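Local coordinates for protein LAO/AO transport system kinase (Escherichia coli, PDB 2P67) that belongs to the MeaB-type family of P-loop NTPase-fold proteins, with a parallel sheet flanked by helices and a helical C-terminal arm, at residues A[19-24]-A[118-123]; A[56-61]-A[143-148]; A[290-293]-A[297-300]. One frame throughout, in Å; residues are numbered along the deposited sequence.

Contact 1: A[19-24]-A[118-123]; sequences GERATL and AAFIRP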
ATOM      1  N   GLY A  19      -3.508 -39.075   4.886  1.00 28.04           N
ATOM      2  CA  GLY A  19      -4.548 -38.320   5.565  1.00 28.89           C
ATOM      3  C   GLY A  19      -4.756 -38.732   7.008  1.00 29.29           C
ATOM      4  O   GLY A  19      -5.785 -38.410   7.608  1.00 30.22           O
ATOM      5  N   GLU A  20      -3.778 -39.430   7.586  1.00 29.56           N
ATOM      6  CA  GLU A  20      -3.874 -39.828   8.986  1.00 29.26           C
ATOM      7  C   GLU A  20      -3.809 -38.607   9.900  1.00 28.41           C
ATOM      8  O   GLU A  20      -2.796 -37.909   9.946  1.00 27.05           O
ATOM      9  CB  GLU A  20      -2.792 -40.837   9.344  1.00 30.08           C
ATOM     10  CG  GLU A  20      -3.025 -42.192   8.678  1.00 34.00           C
ATOM     11  CD  GLU A  20      -2.080 -43.277   9.163  1.00 39.93           C
ATOM     12  OE1 GLU A  20      -1.360 -43.061  10.167  1.00 40.19           O
ATOM     13  OE2 GLU A  20      -2.073 -44.362   8.528  1.00 41.27           O
ATOM     14  N   ARG A  21      -4.897 -38.371  10.625  1.00 28.37           N
ATOM     15  CA  ARG A  21      -5.039 -37.138  11.435  1.00 28.67           C
ATOM     16  C   ARG A  21      -4.043 -37.040  12.589  1.00 27.96           C
ATOM     17  O   ARG A  21      -3.567 -35.938  12.915  1.00 26.80           O
ATOM     18  CB  ARG A  21      -6.483 -36.974  11.906  1.00 29.78           C
ATOM     19  CG  ARG A  21      -7.433 -36.641  10.767  1.00 30.76           C
ATOM     20  CD  ARG A  21      -8.873 -36.618  11.235  1.00 35.32           C
ATOM     21  NE  ARG A  21      -9.342 -37.958  11.573  1.00 38.07           N
ATOM     22  CZ  ARG A  21     -10.377 -38.216  12.378  1.00 40.45           C
ATOM     23  NH1 ARG A  21     -11.060 -37.223  12.946  1.00 36.63           N
ATOM     24  NH2 ARG A  21     -10.728 -39.477  12.619  1.00 40.79           N
ATOM     25  N   ALA A  22      -3.705 -38.186  13.194  1.00 27.90           N
ATOM     26  CA  ALA A  22      -2.754 -38.189  14.321  1.00 27.01           C
ATOM     27  C   ALA A  22      -1.371 -37.727  13.866  1.00 25.55           C
ATOM     28  O   ALA A  22      -0.702 -36.967  14.576  1.00 24.40           O
ATOM     29  CB  ALA A  22      -2.687 -39.560  14.981  1.00 26.99           C
ATOM     30  N   THR A  23      -0.971 -38.153  12.661  1.00 24.54           N
ATOM     31  CA  THR A  23       0.320 -37.763  12.110  1.00 23.61           C
ATOM     32  C   THR A  23       0.329 -36.279  11.722  1.00 23.16           C
ATOM     33  O   THR A  23       1.318 -35.603  11.948  1.00 22.44           O
ATOM     34  CB  THR A  23       0.803 -38.666  10.937  1.00 23.64           C
ATOM     35  OG1 THR A  23       1.006 -39.998  11.411  1.00 24.72           O
ATOM     36  CG2 THR A  23       2.144 -38.175  10.400  1.00 23.86           C
ATOM     37  N   LEU A  24      -0.762 -35.786  11.148  1.00 22.41           N
ATOM     38  CA  LEU A  24      -0.869 -34.369  10.860  1.00 22.00           C
ATOM     39  C   LEU A  24      -0.696 -33.532  12.141  1.00 22.00           C
ATOM     40  O   LEU A  24       0.103 -32.598  12.163  1.00 21.19           O
ATOM     41  CB  LEU A  24      -2.188 -34.033  10.159  1.00 22.14           C
ATOM     42  CG  LEU A  24      -2.364 -32.563   9.735  1.00 21.68           C
ATOM     43  CD1 LEU A  24      -1.207 -32.039   8.867  1.00 22.32           C
ATOM     44  CD2 LEU A  24      -3.698 -32.350   9.047  1.00 21.57           C
ATOM     45  N   ALA A 118     -14.029 -35.599   8.703  1.00 33.48           N
ATOM     46  CA  ALA A 118     -13.481 -35.048   7.464  1.00 32.78           C
ATOM     47  C   ALA A 118     -13.017 -33.598   7.636  1.00 31.85           C
ATOM     48  O   ALA A 118     -12.632 -32.947   6.660  1.00 31.78           O
ATOM     49  CB  ALA A 118     -14.504 -35.173   6.313  1.00 33.06           C
ATOM     50  N   ALA A 119     -13.056 -33.099   8.873  1.00 30.64           N
ATOM     51  CA  ALA A 119     -12.490 -31.782   9.190  1.00 29.37           C
ATOM     52  C   ALA A 119     -11.248 -31.865  10.109  1.00 29.07           C
ATOM     53  O   ALA A 119     -10.934 -32.926  10.692  1.00 29.27           O
ATOM     54  CB  ALA A 119     -13.554 -30.863   9.766  1.00 29.05           C
ATOM     55  N   PHE A 120     -10.529 -30.750  10.219  1.00 27.03           N
ATOM     56  CA  PHE A 120      -9.330 -30.678  11.044  1.00 25.87           C
ATOM     57  C   PHE A 120      -9.175 -29.202  11.409  1.00 25.91           C
ATOM     58  O   PHE A 120      -9.035 -28.366  10.518  1.00 24.81           O
ATOM     59  CB  PHE A 120      -8.110 -31.172  10.238  1.00 25.25           C
ATOM     60  CG  PHE A 120      -6.859 -31.372  11.064  1.00 25.72           C
ATOM     61  CD1 PHE A 120      -6.530 -32.642  11.561  1.00 25.31           C
ATOM     62  CD2 PHE A 120      -6.001 -30.301  11.331  1.00 24.91           C
ATOM     63  CE1 PHE A 120      -5.370 -32.844  12.335  1.00 26.53           C
ATOM     64  CE2 PHE A 120      -4.838 -30.488  12.091  1.00 25.60           C
ATOM     65  CZ  PHE A 120      -4.525 -31.779  12.606  1.00 25.41           C
ATOM     66  N   ILE A 121      -9.185 -28.891  12.702  1.00 25.62           N
ATOM     67  CA  ILE A 121      -9.086 -27.503  13.171  1.00 25.77           C
ATOM     68  C   ILE A 121      -7.824 -27.285  14.027  1.00 25.81           C
ATOM     69  O   ILE A 121      -7.606 -28.022  14.991  1.00 25.76           O
ATOM     70  CB  ILE A 121     -10.356 -27.091  13.991  1.00 26.18           C
ATOM     71  CG1 ILE A 121     -11.639 -27.370  13.205  1.00 26.62           C
ATOM     72  CG2 ILE A 121     -10.268 -25.618  14.416  1.00 24.98           C
ATOM     73  CD1 ILE A 121     -12.868 -27.598  14.086  1.00 29.24           C
ATOM     74  N   ARG A 122      -7.010 -26.281  13.691  1.00 25.12           N
ATOM     75  CA  ARG A 122      -5.777 -26.002  14.441  1.00 25.21           C
ATOM     76  C   ARG A 122      -5.576 -24.498  14.660  1.00 25.74           C
ATOM     77  O   ARG A 122      -5.629 -23.731  13.699  1.00 25.68           O
ATOM     78  CB  ARG A 122      -4.569 -26.589  13.695  1.00 24.89           C
ATOM     79  CG  ARG A 122      -3.255 -26.556  14.476  1.00 23.55           C
ATOM     80  CD  ARG A 122      -3.203 -27.652  15.552  1.00 23.29           C
ATOM     81  NE  ARG A 122      -1.903 -27.618  16.223  1.00 22.72           N
ATOM     82  CZ  ARG A 122      -1.187 -28.696  16.556  1.00 25.14           C
ATOM     83  NH1 ARG A 122      -0.011 -28.522  17.146  1.00 24.89           N
ATOM     84  NH2 ARG A 122      -1.621 -29.936  16.284  1.00 23.17           N
ATOM     85  N   PRO A 123      -5.344 -24.067  15.920  1.00 26.71           N
ATOM     86  CA  PRO A 123      -5.056 -22.661  16.217  1.00 27.17           C
ATOM     87  C   PRO A 123      -3.591 -22.281  15.995  1.00 27.83           C
ATOM     88  O   PRO A 123      -2.674 -23.096  16.196  1.00 28.31           O
ATOM     89  CB  PRO A 123      -5.432 -22.543  17.700  1.00 27.33           C
ATOM     90  CG  PRO A 123      -5.028 -23.917  18.242  1.00 27.38           C
ATOM     91  CD  PRO A 123      -5.408 -24.883  17.155  1.00 27.08           C
TER
HETATM   92  O   HOH W   1     -11.291 -34.796  12.596  1.00 33.06           O
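Leu-24 sets one methyl over the centre of the Phe-120 ring: CD2 stands 3.5 Å from the ring centroid and only 4° off the ring normal, a CH-pi contact over the face. CG follows nearer the rim, 3.7 Å from Phe-120 CZ. With Leu-24 CG anti to the backbone N (chi1 -177°), the branch reaches from the first turn of helix 21-32 across to the strand, and the two side chains meet at a slant. The edge of the same ring is turned to the helix backbone, where the carbonyl O of Arg-21 lies near the ring plane, 3.6 Å from Phe-120 CE1. The side chain of Arg-21 runs past the ring in the opposite sense, its CG 4.2 Å from Phe-120 CD1, and the guanidinium plane is inclined 71° to the ring. A bend at chi3 takes Arg-21 NH1 to a water modelled at a short 2.5 Å, which also lies 2.7 Å from the carbonyl O of Ala-119. Strand 119-124 is an outermost strand of the parallel sheet of this P-loop NTPase domain, paired through its backbone with strand 87-92, and the start of helix 21-32 packs on one side of it. Glu-20 is the N-cap of that helix, directly after the Schellman turn at Gly-19. Ala-25 and Met-28 of the helix also touch Phe-120, and Tyr-149 reaches both Leu-24 and the ring. Farther along the strand, Arg-122 forms a salt bridge with Glu-32 and a hydrogen bond with Thr-29.

Contact 2: A[56-61]-A[143-148]; sequences TLRLGV and LCEAAG
Arg-58 and Glu-145 form a buried salt bridge, NH1 to OE2 at 2.8 Å, with a nearly straight N-H...O angle of 165°. The carboxylate oxygen lies within 4° of the guanidinium plane, at its edge, yet the N-H comes to OE2 from above the carboxylate, 52° out of that plane. The two side chains cross at about a right angle. A bend at chi3 of Arg-58 brings the guanidinium round, and Arg-58 CD also passes 3.3 Å from Glu-145 OE2. That oxygen takes a second bond, from a water 2.8 Å away that donates as well to the carbonyl O of Thr-56. Beside this polar end, the aliphatic part of the glutamate packs on threonine, Glu-145 CG lying 3.5 Å from Thr-56 OG1; the hydroxyl itself is hydrogen-bonded to the backbone O of Tyr-149. Strand 57-63 is an inner strand of the parallel sheet and leads into a sequence that matches a P-loop (Walker A), as expected of this family. The contact ties the start of that strand to the C-terminal part of helix 133-146, whose chain leaves helical geometry at the Schellman glycine, Gly-148. In the second shell, Gly-54 N holds the other carboxylate oxygen, OE1, while Met-169 O accepts from Arg-58 NH2 and Asp-171 OD2 accepts from the backbone N of Arg-58. Gly-54 N and Met-169 O thus give each charged group a further partner, and the two charges would be expected to stabilise each other in the interior. A bound sodium ion lies about 5 Å from the arginine side chain.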
ATOM      1  N   THR A  56      -4.840 -27.718  -3.526  1.00 25.99           N
ATOM      2  CA  THR A  56      -5.808 -27.468  -2.467  1.00 24.61           C
ATOM      3  C   THR A  56      -6.365 -26.052  -2.680  1.00 23.37           C
ATOM      4  O   THR A  56      -5.608 -25.118  -2.935  1.00 22.91           O
ATOM      5  CB  THR A  56      -5.119 -27.576  -1.096  1.00 25.34           C
ATOM      6  OG1 THR A  56      -4.608 -28.907  -0.929  1.00 26.10           O
ATOM      7  CG2 THR A  56      -6.093 -27.246   0.050  1.00 23.60           C
ATOM      8  N   LEU A  57      -7.687 -25.909  -2.604  1.00 21.89           N
ATOM      9  CA  LEU A  57      -8.293 -24.581  -2.617  1.00 21.45           C
ATOM     10  C   LEU A  57      -8.008 -23.897  -1.270  1.00 20.16           C
ATOM     11  O   LEU A  57      -8.418 -24.401  -0.218  1.00 19.97           O
ATOM     12  CB  LEU A  57      -9.799 -24.685  -2.870  1.00 21.53           C
ATOM     13  CG  LEU A  57     -10.623 -23.385  -2.844  1.00 21.59           C
ATOM     14  CD1 LEU A  57     -10.139 -22.362  -3.875  1.00 21.75           C
ATOM     15  CD2 LEU A  57     -12.104 -23.688  -2.986  1.00 22.05           C
ATOM     16  N   ARG A  58      -7.306 -22.769  -1.323  1.00 19.18           N
ATOM     17  CA  ARG A  58      -6.906 -22.030  -0.115  1.00 18.44           C
ATOM     18  C   ARG A  58      -7.842 -20.839   0.044  1.00 19.10           C
ATOM     19  O   ARG A  58      -7.887 -19.954  -0.821  1.00 18.28           O
ATOM     20  CB  ARG A  58      -5.465 -21.547  -0.256  1.00 18.64           C
ATOM     21  CG  ARG A  58      -4.433 -22.686  -0.441  1.00 18.73           C
ATOM     22  CD  ARG A  58      -3.155 -22.145  -1.102  1.00 21.11           C
ATOM     23  NE  ARG A  58      -2.431 -21.160  -0.287  1.00 20.79           N
ATOM     24  CZ  ARG A  58      -1.389 -21.435   0.507  1.00 22.53           C
ATOM     25  NH1 ARG A  58      -0.949 -22.696   0.667  1.00 21.67           N
ATOM     26  NH2 ARG A  58      -0.796 -20.448   1.176  1.00 21.59           N
ATOM     27  N   LEU A  59      -8.608 -20.840   1.124  1.00 18.66           N
ATOM     28  CA  LEU A  59      -9.540 -19.746   1.387  1.00 18.44           C
ATOM     29  C   LEU A  59      -9.126 -18.927   2.599  1.00 19.10           C
ATOM     30  O   LEU A  59      -8.667 -19.492   3.606  1.00 18.81           O
ATOM     31  CB  LEU A  59     -10.955 -20.300   1.629  1.00 18.39           C
ATOM     32  CG  LEU A  59     -11.558 -21.168   0.521  1.00 18.15           C
ATOM     33  CD1 LEU A  59     -12.945 -21.675   0.951  1.00 20.82           C
ATOM     34  CD2 LEU A  59     -11.651 -20.407  -0.799  1.00 18.81           C
ATOM     35  N   GLY A  60      -9.320 -17.608   2.526  1.00 18.62           N
ATOM     36  CA  GLY A  60      -9.146 -16.768   3.694  1.00 19.47           C
ATOM     37  C   GLY A  60     -10.494 -16.232   4.108  1.00 19.78           C
ATOM     38  O   GLY A  60     -11.305 -15.798   3.256  1.00 18.91           O
ATOM     39  N   VAL A  61     -10.735 -16.246   5.415  1.00 20.63           N
ATOM     40  CA  VAL A  61     -11.991 -15.747   5.953  1.00 21.57           C
ATOM     41  C   VAL A  61     -11.681 -14.810   7.137  1.00 22.63           C
ATOM     42  O   VAL A  61     -11.075 -15.232   8.118  1.00 22.52           O
ATOM     43  CB  VAL A  61     -12.961 -16.900   6.403  1.00 21.78           C
ATOM     44  CG1 VAL A  61     -14.190 -16.324   7.084  1.00 22.99           C
ATOM     45  CG2 VAL A  61     -13.368 -17.835   5.221  1.00 21.50           C
ATOM     46  N   LEU A 143       1.265 -28.319   5.350  1.00 19.96           N
ATOM     47  CA  LEU A 143       1.041 -29.650   5.938  1.00 20.56           C
ATOM     48  C   LEU A 143      -0.347 -30.165   5.569  1.00 20.47           C
ATOM     49  O   LEU A 143      -0.502 -31.328   5.173  1.00 20.65           O
ATOM     50  CB  LEU A 143       1.248 -29.650   7.474  1.00 20.73           C
ATOM     51  CG  LEU A 143       2.716 -29.468   7.905  1.00 21.41           C
ATOM     52  CD1 LEU A 143       2.814 -29.157   9.397  1.00 23.31           C
ATOM     53  CD2 LEU A 143       3.558 -30.683   7.544  1.00 20.95           C
ATOM     54  N   CYS A 144      -1.355 -29.297   5.655  1.00 19.28           N
ATOM     55  CA  CYS A 144      -2.702 -29.684   5.261  1.00 20.34           C
ATOM     56  C   CYS A 144      -2.794 -30.085   3.778  1.00 20.38           C
ATOM     57  O   CYS A 144      -3.512 -31.031   3.422  1.00 19.91           O
ATOM     58  CB  CYS A 144      -3.698 -28.579   5.586  1.00 20.73           C
ATOM     59  SG  CYS A 144      -3.882 -28.283   7.348  1.00 22.64           S
ATOM     60  N   GLU A 145      -2.061 -29.360   2.929  1.00 20.36           N
ATOM     61  CA  GLU A 145      -2.024 -29.647   1.493  1.00 20.95           C
ATOM     62  C   GLU A 145      -1.419 -31.020   1.255  1.00 21.63           C
ATOM     63  O   GLU A 145      -1.977 -31.842   0.503  1.00 22.14           O
ATOM     64  CB  GLU A 145      -1.234 -28.574   0.756  1.00 20.91           C
ATOM     65  CG  GLU A 145      -2.036 -27.230   0.694  1.00 21.40           C
ATOM     66  CD  GLU A 145      -1.381 -26.159  -0.149  1.00 22.63           C
ATOM     67  OE1 GLU A 145      -0.231 -26.338  -0.583  1.00 24.78           O
ATOM     68  OE2 GLU A 145      -2.028 -25.107  -0.365  1.00 22.56           O
ATOM     69  N   ALA A 146      -0.282 -31.262   1.895  1.00 21.65           N
ATOM     70  CA  ALA A 146       0.398 -32.553   1.756  1.00 22.24           C
ATOM     71  C   ALA A 146      -0.477 -33.695   2.296  1.00 22.76           C
ATOM     72  O   ALA A 146      -0.458 -34.810   1.750  1.00 22.68           O
ATOM     73  CB  ALA A 146       1.771 -32.507   2.432  1.00 21.46           C
ATOM     74  N   ALA A 147      -1.283 -33.401   3.323  1.00 22.13           N
ATOM     75  CA  ALA A 147      -2.219 -34.363   3.926  1.00 23.23           C
ATOM     76  C   ALA A 147      -3.480 -34.668   3.082  1.00 23.93           C
ATOM     77  O   ALA A 147      -4.306 -35.516   3.457  1.00 25.21           O
ATOM     78  CB  ALA A 147      -2.636 -33.875   5.311  1.00 22.56           C
ATOM     79  N   GLY A 148      -3.646 -33.950   1.977  1.00 24.12           N
ATOM     80  CA  GLY A 148      -4.695 -34.246   1.016  1.00 24.23           C
ATOM     81  C   GLY A 148      -6.007 -33.530   1.257  1.00 23.98           C
ATOM     82  O   GLY A 148      -7.034 -33.933   0.710  1.00 23.94           O
TER
HETATM   83  O   HOH W   2      -2.845 -25.169  -3.076  1.00 24.73           O

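Contact 3: A[290-293]-A[297-300]; sequences NHLF and DFDR
Phe-298, Leu-292 and Phe-293 bury most of the surface here, and the ring of Phe-298 is used on both face and edge. Leu-292 covers one face: its CG is 3.9 Å from the ring centroid and 18° off the normal, a CH-pi contact displaced toward the CD2-CE2 side. The edge of Phe-298 points at the face of Phe-293 in a T-shaped pair, centroids 5.2 Å apart and planes at 88°, with Phe-298 CE2 3.7 Å from Phe-293 CE2. Phe-298 reaches across because its CG is anti to the backbone N (chi1 180°). At the rim of this apolar group a water donates to Phe-293 O at 2.9 Å and to Asp-299 OD1 at 2.6 Å; OD2 of the same aspartate forms a salt bridge with Arg-303. Phe-293 makes a further edge-to-face pair with Tyr-302 and a cation-pi contact with Arg-281 of the second subunit. The contact joins the end of helix 267-294 to the start of helix 296-310, the next helix in the chain, far from the central sheet, with Leu-323 and Ile-327 of helix 316-328 and, from the second subunit, Thr-284 and Val-288 packing on it.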
ATOM      1  N   ASN A 290      15.541  -5.064   9.585  1.00 43.95           N
ATOM      2  CA  ASN A 290      15.400  -5.235  11.037  1.00 45.11           C
ATOM      3  C   ASN A 290      16.726  -5.340  11.769  1.00 45.54           C
ATOM      4  O   ASN A 290      16.864  -4.826  12.882  1.00 45.70           O
ATOM      5  CB  ASN A 290      14.525  -6.443  11.379  1.00 45.45           C
ATOM      6  CG  ASN A 290      13.043  -6.135  11.281  1.00 46.92           C
ATOM      7  OD1 ASN A 290      12.621  -4.982  11.417  1.00 49.20           O
ATOM      8  ND2 ASN A 290      12.239  -7.167  11.041  1.00 48.61           N
ATOM      9  N   HIS A 291      17.699  -6.005  11.153  1.00 45.96           N
ATOM     10  CA  HIS A 291      19.023  -6.110  11.750  1.00 46.54           C
ATOM     11  C   HIS A 291      19.703  -4.750  11.849  1.00 46.25           C
ATOM     12  O   HIS A 291      20.325  -4.431  12.868  1.00 46.29           O
ATOM     13  CB  HIS A 291      19.898  -7.106  10.985  1.00 47.01           C
ATOM     14  CG  HIS A 291      19.610  -8.540  11.315  1.00 49.63           C
ATOM     15  ND1 HIS A 291      19.573  -9.534  10.358  1.00 51.03           N
ATOM     16  CD2 HIS A 291      19.335  -9.149  12.496  1.00 51.23           C
ATOM     17  CE1 HIS A 291      19.299 -10.692  10.935  1.00 51.95           C
ATOM     18  NE2 HIS A 291      19.145 -10.485  12.230  1.00 52.44           N
ATOM     19  N   LEU A 292      19.571  -3.953  10.791  1.00 45.68           N
ATOM     20  CA  LEU A 292      20.105  -2.588  10.756  1.00 45.32           C
ATOM     21  C   LEU A 292      19.437  -1.678  11.791  1.00 45.02           C
ATOM     22  O   LEU A 292      20.116  -1.076  12.620  1.00 44.70           O
ATOM     23  CB  LEU A 292      19.951  -1.999   9.350  1.00 45.14           C
ATOM     24  CG  LEU A 292      20.500  -0.599   9.107  1.00 45.28           C
ATOM     25  CD1 LEU A 292      22.017  -0.587   9.233  1.00 45.51           C
ATOM     26  CD2 LEU A 292      20.061  -0.112   7.730  1.00 45.77           C
ATOM     27  N   PHE A 293      18.110  -1.594  11.747  1.00 44.94           N
ATOM     28  CA  PHE A 293      17.363  -0.698  12.631  1.00 45.33           C
ATOM     29  C   PHE A 293      17.289  -1.195  14.079  1.00 46.25           C
ATOM     30  O   PHE A 293      16.945  -0.434  14.992  1.00 46.34           O
ATOM     31  CB  PHE A 293      15.982  -0.383  12.041  1.00 45.02           C
ATOM     32  CG  PHE A 293      16.037   0.540  10.842  1.00 44.10           C
ATOM     33  CD1 PHE A 293      16.306   0.040   9.568  1.00 43.13           C
ATOM     34  CD2 PHE A 293      15.850   1.912  10.995  1.00 43.49           C
ATOM     35  CE1 PHE A 293      16.383   0.893   8.462  1.00 42.57           C
ATOM     36  CE2 PHE A 293      15.918   2.775   9.895  1.00 41.89           C
ATOM     37  CZ  PHE A 293      16.182   2.269   8.632  1.00 42.68           C
ATOM     38  N   ASP A 297      23.731   1.180  17.847  1.00 43.73           N
ATOM     39  CA  ASP A 297      24.500   2.307  17.333  1.00 42.82           C
ATOM     40  C   ASP A 297      23.804   2.989  16.164  1.00 41.81           C
ATOM     41  O   ASP A 297      23.766   4.230  16.090  1.00 41.57           O
ATOM     42  CB  ASP A 297      25.897   1.861  16.909  1.00 43.33           C
ATOM     43  CG  ASP A 297      26.807   1.582  18.096  1.00 44.50           C
ATOM     44  OD1 ASP A 297      26.539   2.108  19.203  1.00 45.26           O
ATOM     45  OD2 ASP A 297      27.792   0.846  17.912  1.00 45.30           O
ATOM     46  N   PHE A 298      23.265   2.187  15.247  1.00 40.06           N
ATOM     47  CA  PHE A 298      22.587   2.750  14.087  1.00 38.71           C
ATOM     48  C   PHE A 298      21.275   3.426  14.471  1.00 38.03           C
ATOM     49  O   PHE A 298      20.945   4.475  13.929  1.00 37.84           O
ATOM     50  CB  PHE A 298      22.334   1.719  12.981  1.00 38.71           C
ATOM     51  CG  PHE A 298      21.630   2.306  11.799  1.00 37.42           C
ATOM     52  CD1 PHE A 298      22.335   3.061  10.861  1.00 37.70           C
ATOM     53  CD2 PHE A 298      20.258   2.170  11.655  1.00 35.96           C
ATOM     54  CE1 PHE A 298      21.672   3.648   9.768  1.00 37.56           C
ATOM     55  CE2 PHE A 298      19.591   2.756  10.570  1.00 35.82           C
ATOM     56  CZ  PHE A 298      20.302   3.491   9.632  1.00 35.94           C
ATOM     57  N   ASP A 299      20.521   2.802  15.373  1.00 37.08           N
ATOM     58  CA  ASP A 299      19.259   3.358  15.855  1.00 36.60           C
ATOM     59  C   ASP A 299      19.487   4.743  16.459  1.00 36.36           C
ATOM     60  O   ASP A 299      18.706   5.671  16.220  1.00 35.87           O
ATOM     61  CB  ASP A 299      18.614   2.424  16.886  1.00 37.02           C
ATOM     62  CG  ASP A 299      17.417   3.053  17.577  1.00 37.82           C
ATOM     63  OD1 ASP A 299      16.398   3.297  16.906  1.00 38.50           O
ATOM     64  OD2 ASP A 299      17.507   3.325  18.792  1.00 39.72           O
ATOM     65  N   ARG A 300      20.567   4.870  17.230  1.00 35.91           N
ATOM     66  CA  ARG A 300      20.938   6.132  17.869  1.00 35.69           C
ATOM     67  C   ARG A 300      21.264   7.207  16.831  1.00 34.61           C
ATOM     68  O   ARG A 300      20.695   8.299  16.866  1.00 34.61           O
ATOM     69  CB  ARG A 300      22.121   5.893  18.824  1.00 36.23           C
ATOM     70  CG  ARG A 300      22.696   7.154  19.483  1.00 39.64           C
ATOM     71  CD  ARG A 300      23.602   6.810  20.663  1.00 43.27           C
ATOM     72  NE  ARG A 300      22.861   6.160  21.749  1.00 47.42           N
ATOM     73  CZ  ARG A 300      23.049   4.905  22.160  1.00 49.30           C
ATOM     74  NH1 ARG A 300      23.968   4.129  21.591  1.00 50.63           N
ATOM     75  NH2 ARG A 300      22.314   4.422  23.154  1.00 50.83           N
TER
HETATM   76  O   HOH W   3      16.079   2.268  14.591  1.00 45.24           O

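How the contacts relate
Contacts 1 and 2 belong to the P-loop NTPase-type part of the fold, whereas contact 3 lies in the C-terminal helices, its centre about 42 Å and 38 Å from theirs. The first two reach the same parallel sheet, one at an outermost strand and one at an inner strand, and they touch: Leu-24 CD1 packs against Leu-143 CB at 3.7 Å, so helix 21-32 meets helix 133-146. Their segments alternate along the chain. Contact 2 is fully buried and held mainly by charge; contacts 1 and 3 are partly buried and rest on leucine over phenylalanine, contact 3 adding an aromatic pair. A water bridges each of the three. Contact 3 alone is touched by the second subunit.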